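Local atomic coordinates of esterase (uncultured bacterium pCosCE1, PDB entry 7ATL), a protein that hydrolyses carboxylic esters as a family VIII carboxylesterase and also shows promiscuous acyltransferase activity. Residues A[10-15]-A[38-43]; A[24-29]-A[219-224]. All blocks are in the same frame, centred on the assembly; numbering follows the deposited sequence.

Contact 1 of 2, residues A[10-15]-A[38-43]; sequences KRVQGV and VIYANA
Val12 and Tyr40 face each other where helix 3-21 lies along the outermost strand 37-44, their CA atoms 8.8 Å apart. The axes of helix 10-15 and strand 40-43 approach to 10.1 Å and run the same way within 22°. Further on, Gln13 is nearest Asn42, at 7.8 Å between CA atoms. A classic bulge sets Ile39 and Tyr40 together opposite Ile32 of strand 27-34, and the strand bends at Ile39.

Hydrophobic packing carries the contact. With CG anti to its backbone N (chi1 177°), Tyr40 sends its ring out toward the helix, and Val12 comes from the opposite direction and lies over one face. Val12 CB stands above the ring, shifted toward the rim and 4.2 Å from the centroid, in a CH-pi contact. The CG1 branch is modelled nearest the ring, beside Tyr40 CE2 and CZ; its 3.2 Å from CE2 is shorter than a normal carbon contact and is to be read with caution. Beyond the ring, the Gln13 side chain crosses that of Asn42 at about a right angle, near the phenol oxygen; its amide is probably turned over in the model, so the pairing of its polar atoms stays doubtful. Within the strand itself, Asn42 ND2 gives Tyr40 OH a weak hydrogen bond of 3.3 Å.

Leu8 and Ala9 of the same helix also touch the tyrosine, while Val12 reaches Ile376 and Ala379 of helix 372-381. Terminal helices packed on one face of an antiparallel sheet are a hallmark of the beta-lactamase fold. The chemistry is thus mainly apolar: a buried valine packs on the tyrosine face between helix and strand, the weak Asn42 bond meets the phenol oxygen, and Gln13 and Asn42 lie beside them as partly exposed polar side chains.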
loop_
_atom_site.group_PDB
_atom_site.type_symbol
_atom_site.label_atom_id
_atom_site.label_comp_id
_atom_site.label_asym_id
_atom_site.label_seq_id
_atom_site.Cartn_x
_atom_site.Cartn_y
_atom_site.Cartn_z
ATOM N N LYS A 10 21.597 -8.709 -14.546
ATOM C CA LYS A 10 21.640 -10.163 -14.846
ATOM C C LYS A 10 20.664 -10.865 -13.890
ATOM O O LYS A 10 19.682 -11.435 -14.387
ATOM C CB LYS A 10 23.096 -10.662 -14.751
ATOM C CG LYS A 10 23.380 -12.120 -15.126
ATOM C CD LYS A 10 22.818 -12.584 -16.473
ATOM C CE LYS A 10 23.169 -11.696 -17.653
ATOM N NZ LYS A 10 24.612 -11.748 -17.991
ATOM N N ARG A 11 20.905 -10.780 -12.574
ATOM C CA ARG A 11 20.204 -11.577 -11.525
ATOM C C ARG A 11 18.707 -11.248 -11.533
ATOM O O ARG A 11 17.879 -12.193 -11.535
ATOM C CB ARG A 11 20.796 -11.295 -10.138
ATOM C CG ARG A 11 22.197 -11.850 -9.913
ATOM C CD ARG A 11 22.631 -11.747 -8.463
ATOM N NE ARG A 11 22.636 -10.374 -7.938
ATOM C CZ ARG A 11 23.609 -9.467 -8.089
ATOM N NH1 ARG A 11 24.703 -9.742 -8.779
ATOM N NH2 ARG A 11 23.473 -8.263 -7.559
ATOM N N VAL A 12 18.379 -9.955 -11.571
ATOM C CA VAL A 12 16.986 -9.434 -11.451
ATOM C C VAL A 12 16.192 -9.835 -12.699
ATOM O O VAL A 12 15.137 -10.490 -12.533
ATOM C CB VAL A 12 16.975 -7.914 -11.227
ATOM C CG1 VAL A 12 15.574 -7.339 -11.310
ATOM C CG2 VAL A 12 17.618 -7.567 -9.898
ATOM N N GLN A 13 16.687 -9.464 -13.884
ATOM C CA GLN A 13 16.165 -9.917 -15.200
ATOM C C GLN A 13 15.893 -11.431 -15.164
ATOM O O GLN A 13 14.811 -11.868 -15.628
ATOM C CB GLN A 13 17.189 -9.597 -16.286
ATOM C CG GLN A 13 16.666 -9.825 -17.692
ATOM C CD GLN A 13 15.532 -8.866 -17.952
ATOM O OE1 GLN A 13 15.624 -7.683 -17.625
ATOM N NE2 GLN A 13 14.447 -9.373 -18.519
ATOM N N GLY A 14 16.841 -12.214 -14.635
ATOM C CA GLY A 14 16.734 -13.682 -14.560
ATOM C C GLY A 14 15.506 -14.097 -13.781
ATOM O O GLY A 14 14.789 -14.979 -14.256
ATOM N N VAL A 15 15.272 -13.458 -12.630
ATOM C CA VAL A 15 14.145 -13.786 -11.708
ATOM C C VAL A 15 12.815 -13.457 -12.400
ATOM O O VAL A 15 11.873 -14.241 -12.238
ATOM C CB VAL A 15 14.283 -13.072 -10.344
ATOM C CG1 VAL A 15 13.001 -13.147 -9.525
ATOM C CG2 VAL A 15 15.442 -13.635 -9.527
ATOM N N VAL A 38 18.814 5.682 -10.165
ATOM C CA VAL A 38 18.207 4.453 -10.736
ATOM C C VAL A 38 19.363 3.606 -11.289
ATOM O O VAL A 38 19.930 3.977 -12.307
ATOM C CB VAL A 38 17.137 4.841 -11.780
ATOM C CG1 VAL A 38 16.706 3.678 -12.668
ATOM C CG2 VAL A 38 15.923 5.491 -11.142
ATOM N N ILE A 39 19.744 2.530 -10.607
ATOM C CA ILE A 39 20.788 1.576 -11.085
ATOM C C ILE A 39 20.144 0.461 -11.927
ATOM O O ILE A 39 20.870 -0.178 -12.680
ATOM C CB ILE A 39 21.611 1.009 -9.911
ATOM C CG1 ILE A 39 20.760 0.149 -8.973
ATOM C CG2 ILE A 39 22.313 2.117 -9.142
ATOM C CD1 ILE A 39 21.550 -0.767 -8.071
ATOM N N TYR A 40 18.839 0.215 -11.819
ATOM C CA TYR A 40 18.120 -0.804 -12.630
ATOM C C TYR A 40 16.659 -0.376 -12.849
ATOM O O TYR A 40 15.991 0.006 -11.871
ATOM C CB TYR A 40 18.196 -2.173 -11.950
ATOM C CG TYR A 40 17.427 -3.265 -12.648
ATOM C CD1 TYR A 40 18.015 -4.023 -13.646
ATOM C CD2 TYR A 40 16.104 -3.547 -12.325
ATOM C CE1 TYR A 40 17.328 -5.044 -14.289
ATOM C CE2 TYR A 40 15.392 -4.558 -12.967
ATOM C CZ TYR A 40 16.011 -5.311 -13.955
ATOM O OH TYR A 40 15.351 -6.312 -14.603
ATOM N N ALA A 41 16.179 -0.459 -14.099
ATOM C CA ALA A 41 14.787 -0.153 -14.514
ATOM C C ALA A 41 14.355 -1.131 -15.604
ATOM O O ALA A 41 14.981 -1.108 -16.660
ATOM C CB ALA A 41 14.690 1.259 -15.038
ATOM N N ASN A 42 13.302 -1.922 -15.400
ATOM C CA ASN A 42 12.920 -2.930 -16.420
ATOM C C ASN A 42 11.427 -3.257 -16.391
ATOM O O ASN A 42 10.932 -3.656 -15.336
ATOM C CB ASN A 42 13.751 -4.200 -16.265
ATOM C CG ASN A 42 13.714 -5.028 -17.526
ATOM O OD1 ASN A 42 13.739 -4.482 -18.629
ATOM N ND2 ASN A 42 13.613 -6.333 -17.367
ATOM N N ALA A 43 10.772 -3.141 -17.550
ATOM C CA ALA A 43 9.419 -3.670 -17.846
ATOM C C ALA A 43 9.563 -5.062 -18.460
ATOM O O ALA A 43 10.306 -5.167 -19.419
ATOM C CB ALA A 43 8.721 -2.731 -18.793
#

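Contact 2 of 2, residues A[24-29]-A[219-224]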
loop_
_atom_site.group_PDB
_atom_site.type_symbol
_atom_site.label_atom_id
_atom_site.label_comp_id
_atom_site.label_asym_id
_atom_site.label_seq_id
_atom_site.Cartn_x
_atom_site.Cartn_y
_atom_site.Cartn_z
ATOM N N ARG A 24 3.971 -17.541 -13.456
ATOM C CA ARG A 24 3.757 -17.073 -12.059
ATOM C C ARG A 24 3.405 -15.581 -12.118
ATOM O O ARG A 24 2.564 -15.143 -11.338
ATOM C CB ARG A 24 5.001 -17.334 -11.202
ATOM C CG ARG A 24 5.027 -18.679 -10.485
ATOM C CD ARG A 24 6.457 -19.093 -10.144
ATOM N NE ARG A 24 7.170 -18.084 -9.364
ATOM C CZ ARG A 24 8.374 -17.561 -9.623
ATOM N NH1 ARG A 24 9.109 -17.946 -10.654
ATOM N NH2 ARG A 24 8.860 -16.644 -8.804
ATOM N N ILE A 25 4.023 -14.859 -13.048
ATOM C CA ILE A 25 3.852 -13.402 -13.307
ATOM C C ILE A 25 3.529 -13.236 -14.793
ATOM O O ILE A 25 4.127 -13.947 -15.620
ATOM C CB ILE A 25 5.138 -12.643 -12.915
ATOM C CG1 ILE A 25 5.436 -12.809 -11.427
ATOM C CG2 ILE A 25 5.086 -11.170 -13.302
ATOM C CD1 ILE A 25 4.306 -12.337 -10.519
ATOM N N VAL A 26 2.631 -12.318 -15.110
ATOM C CA VAL A 26 2.218 -11.991 -16.497
ATOM C C VAL A 26 3.109 -10.858 -17.011
ATOM O O VAL A 26 3.607 -10.955 -18.178
ATOM C CB VAL A 26 0.724 -11.632 -16.509
ATOM C CG1 VAL A 26 0.271 -11.066 -17.852
ATOM C CG2 VAL A 26 -0.104 -12.843 -16.100
ATOM N N GLY A 27 3.279 -9.830 -16.177
ATOM C CA GLY A 27 4.110 -8.640 -16.445
ATOM C C GLY A 27 4.504 -7.925 -15.160
ATOM O O GLY A 27 3.789 -8.045 -14.131
ATOM N N SER A 28 5.630 -7.220 -15.180
ATOM C CA SER A 28 6.135 -6.439 -14.018
ATOM C C SER A 28 6.931 -5.246 -14.525
ATOM O O SER A 28 7.427 -5.295 -15.669
ATOM C CB SER A 28 6.952 -7.270 -13.053
ATOM O OG SER A 28 8.253 -7.504 -13.566
ATOM N N VAL A 29 6.970 -4.203 -13.707
ATOM C CA VAL A 29 7.962 -3.102 -13.781
ATOM C C VAL A 29 8.723 -3.090 -12.458
ATOM O O VAL A 29 8.061 -2.967 -11.427
ATOM C CB VAL A 29 7.257 -1.770 -14.049
ATOM C CG1 VAL A 29 8.254 -0.623 -14.086
ATOM C CG2 VAL A 29 6.447 -1.841 -15.327
ATOM N N THR A 219 -3.734 -4.639 -17.187
ATOM C CA THR A 219 -4.826 -5.580 -16.884
ATOM C C THR A 219 -4.478 -6.402 -15.630
ATOM O O THR A 219 -3.397 -7.053 -15.598
ATOM C CB THR A 219 -5.053 -6.439 -18.125
ATOM O OG1 THR A 219 -5.190 -5.460 -19.153
ATOM C CG2 THR A 219 -6.227 -7.385 -17.983
ATOM N N ALA A 220 -5.387 -6.433 -14.661
ATOM C CA ALA A 220 -5.235 -7.226 -13.427
ATOM C C ALA A 220 -5.507 -8.703 -13.720
ATOM O O ALA A 220 -6.583 -9.018 -14.289
ATOM C CB ALA A 220 -6.180 -6.703 -12.372
ATOM N N TYR A 221 -4.593 -9.570 -13.301
ATOM C CA TYR A 221 -4.686 -11.046 -13.385
ATOM C C TYR A 221 -4.618 -11.576 -11.955
ATOM O O TYR A 221 -4.124 -10.797 -11.082
ATOM C CB TYR A 221 -3.543 -11.632 -14.227
ATOM C CG TYR A 221 -3.577 -11.234 -15.677
ATOM C CD1 TYR A 221 -3.122 -9.991 -16.079
ATOM C CD2 TYR A 221 -4.087 -12.088 -16.645
ATOM C CE1 TYR A 221 -3.197 -9.590 -17.401
ATOM C CE2 TYR A 221 -4.157 -11.708 -17.974
ATOM C CZ TYR A 221 -3.707 -10.455 -18.355
ATOM O OH TYR A 221 -3.796 -10.057 -19.660
ATOM N N HIS A 222 -5.055 -12.821 -11.733
ATOM C CA HIS A 222 -4.923 -13.529 -10.440
ATOM C C HIS A 222 -4.477 -14.971 -10.696
ATOM O O HIS A 222 -4.648 -15.394 -11.838
ATOM C CB HIS A 222 -6.234 -13.437 -9.654
ATOM C CG HIS A 222 -7.214 -14.484 -10.032
ATOM N ND1 HIS A 222 -7.369 -15.638 -9.270
ATOM C CD2 HIS A 222 -8.054 -14.565 -11.096
ATOM C CE1 HIS A 222 -8.298 -16.382 -9.844
ATOM N NE2 HIS A 222 -8.737 -15.740 -10.981
ATOM N N ASP A 223 -3.952 -15.671 -9.675
ATOM C CA ASP A 223 -3.338 -17.029 -9.767
ATOM C C ASP A 223 -4.443 -18.093 -9.784
ATOM O O ASP A 223 -5.336 -18.031 -8.909
ATOM C CB ASP A 223 -2.376 -17.316 -8.607
ATOM C CG ASP A 223 -1.560 -16.143 -8.045
ATOM O OD1 ASP A 223 -0.842 -15.453 -8.816
ATOM O OD2 ASP A 223 -1.600 -15.957 -6.809
ATOM N N THR A 224 -4.390 -19.031 -10.743
ATOM C CA THR A 224 -5.409 -20.107 -10.962
ATOM C C THR A 224 -4.707 -21.456 -11.123
ATOM O O THR A 224 -3.478 -21.479 -10.949
ATOM C CB THR A 224 -6.265 -19.880 -12.219
ATOM O OG1 THR A 224 -6.229 -18.494 -12.556
ATOM C CG2 THR A 224 -7.705 -20.336 -12.064
HETATM O O HOH W 1 0.721 -16.813 -10.265
#
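The lead-in to strand 27-34 of the large antiparallel sheet here meets strand 221-222, the middle member of a small three-stranded mixed sheet. Val26 and Tyr221 make the direct contact, their side chains crossing at about a right angle. Val26 lays both methyls against the ring: CG1 stands over one face toward the rim, 3.8 Å from Tyr221 CE1, and CG2 lies 3.9 Å from Tyr221 CG at the root of the ring. CG1 is 4.0 Å from the ring centroid, a CH-pi geometry. Hydrogen bonds from Arg49 N and with Glu50 OE1 hold the phenol oxygen, pinning the far end of the ring.

Two residues earlier on one segment and two later on the other, a water spans the gap. It donates to Arg24 O at 2.7 Å and, over a shorter distance, to Asp223 OD1, bridging a backbone carbonyl and a carboxylate that would otherwise both be acceptors facing each other. The other carboxylate oxygen, OD2, accepts from Phe365 N. Around this seam, Thr363 of strand 363-364 binds Val26 N through its hydroxyl and touches Asp223, while Arg24 forms salt bridges with Glu22 and Glu366 and packs on Ala19 of helix 3-21.

In the fold
Contacts 1 and 2 illustrate how neighbouring strands at one side of a sheet can be tied to different surroundings. Helix 3-21, strand 27-34 and strand 37-44 follow one another in the chain, and the two strands are neighbours in the antiparallel sheet. The centres of the two contacts lie about 18 Å apart, yet the contacts touch: Val29 CG1 packs 4.2 Å from Asn42 O. Contact 1 joins the sheet to its N-terminal helix, whereas contact 2 reaches a segment about 190 residues later. Neither contains Ser65, Lys68 or Tyr123, whose SxxK-type pattern is consistent with the family's catalytic machinery. A bound PEG molecule lies about 12 Å from the Asp223 side chain.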